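Local coordinates for cephalosporin hydroxylase CMCI (Streptomyces clavuligerus, PDB 2BM8), which takes part in cephamycin biosynthesis, probably in the hydroxylation of the cephalosporin nucleus, and has a Rossmann-like domain related to O-methyltransferases, at residues 116-119 against 120-123. The protein carries 3 engineered substitutions. Residues are numbered along the deposited sequence; the frame is centred on the assembly and turned at random.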
# COMPACT_ATOMS: atom_id res chain seq x y z
N ASP B 116 -30.03 -27.32 1.49
CA ASP B 116 -30.03 -26.35 2.60
C ASP B 116 -31.05 -26.70 3.68
O ASP B 116 -32.07 -27.34 3.41
CB ASP B 116 -30.25 -24.90 2.12
CG ASP B 116 -29.57 -23.84 3.03
OD1 ASP B 116 -29.88 -23.77 4.24
OD2 ASP B 116 -28.71 -23.03 2.62
N ARG B 117 -30.77 -26.26 4.91
CA ARG B 117 -31.75 -26.34 6.00
C ARG B 117 -33.03 -25.57 5.67
O ARG B 117 -34.14 -26.03 5.95
CB ARG B 117 -31.12 -25.77 7.28
CG ARG B 117 -31.85 -26.16 8.55
CD ARG B 117 -31.05 -25.90 9.82
NE ARG B 117 -31.48 -26.77 10.91
CZ ARG B 117 -30.67 -27.39 11.79
NH1 ARG B 117 -29.34 -27.24 11.73
NH2 ARG B 117 -31.20 -28.16 12.74
N ASP B 118 -32.84 -24.41 5.04
CA ASP B 118 -33.89 -23.45 4.74
C ASP B 118 -33.80 -23.06 3.24
O ASP B 118 -32.85 -22.39 2.82
CB ASP B 118 -33.67 -22.25 5.67
CG ASP B 118 -34.60 -21.08 5.39
OD1 ASP B 118 -35.65 -21.27 4.75
OD2 ASP B 118 -34.34 -19.93 5.81
N LEU B 119 -34.77 -23.50 2.44
CA LEU B 119 -34.81 -23.23 1.00
C LEU B 119 -35.77 -22.08 0.64
O LEU B 119 -35.96 -21.79 -0.55
CB LEU B 119 -35.25 -24.49 0.24
CG LEU B 119 -34.31 -25.72 0.23
CD1 LEU B 119 -35.03 -26.95 -0.38
CD2 LEU B 119 -33.01 -25.43 -0.52
N SER B 120 -36.36 -21.43 1.64
CA SER B 120 -37.38 -20.41 1.41
C SER B 120 -36.87 -19.09 0.81
O SER B 120 -37.68 -18.24 0.45
CB SER B 120 -38.13 -20.09 2.71
OG SER B 120 -37.38 -19.18 3.50
N ARG B 121 -35.56 -18.90 0.73
CA ARG B 121 -34.99 -17.73 0.06
C ARG B 121 -34.67 -17.96 -1.42
O ARG B 121 -34.24 -17.03 -2.10
CB ARG B 121 -33.73 -17.23 0.78
CG ARG B 121 -33.88 -17.01 2.30
CD ARG B 121 -33.26 -18.12 3.16
NE ARG B 121 -32.07 -17.69 3.91
CZ ARG B 121 -30.97 -18.42 4.13
NH1 ARG B 121 -30.85 -19.67 3.67
NH2 ARG B 121 -29.97 -17.90 4.82
N CYS B 122 -34.90 -19.17 -1.94
CA CYS B 122 -34.56 -19.51 -3.33
C CYS B 122 -35.35 -18.69 -4.33
O CYS B 122 -36.56 -18.73 -4.32
CB CYS B 122 -34.75 -21.00 -3.64
SG CYS B 122 -34.01 -21.49 -5.24
N GLN B 123 -34.64 -17.97 -5.20
CA GLN B 123 -35.25 -17.07 -6.18
C GLN B 123 -35.34 -17.66 -7.58
O GLN B 123 -35.68 -16.94 -8.52
CB GLN B 123 -34.43 -15.78 -6.28
CG GLN B 123 -34.32 -15.03 -4.97
CD GLN B 123 -35.65 -14.48 -4.53
OE1 GLN B 123 -36.34 -13.83 -5.31
NE2 GLN B 123 -36.03 -14.75 -3.29
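Asp118 and Ser120 meet where one carboxylate oxygen gathers both polar groups of the residue two places on. Asp118 OD1 accepts the Ser120 backbone N at 3.2 Å, from above the carboxylate plane, and Ser120 OG at 3.0 Å through its syn lone pair. With CG anti to the backbone N (chi1 174°), the Asp118 carboxylate is carried forward to Ser120. The bond to Ser120 N makes an Asx turn, and a second precedes it: Asp116 OD1 takes the Asp118 N at 3.1 Å in an almost straight bond, while Asp116 OD2 is held by the Val90 backbone N. Within the backbone, Cys122 N donates to Leu119 O at 3.1 Å, closing a type I beta turn.

Charge adds a looser layer. The Arg121 chain bends at chi2 and chi3 and lays its guanidinium nearly parallel to the Asp118 carboxylate, the planes 10° apart. Asp118 OD2 lies 3.7 Å from Arg121 NE but well out of the guanidinium plane, a long, purely electrostatic pairing. At the guanidinium edge, Arg121 NH1 makes a weak bond to Asp118 O. An alanine in place of Asp118 would be likely to leave Ser120 N and OG without their shared acceptor and the Arg121 guanidinium without its facing charge.

Nonpolar anchoring comes from Leu119 and Cys122, both resting on Leu134 of strand 132-136. Successive Asx and beta turns thus shape the loop leaving strand 111-116, the second strand of a Rossmann-like sheet; in related methyltransferases an acidic residue at the end of this strand, the place Asp116 holds here, commonly borders the cofactor site.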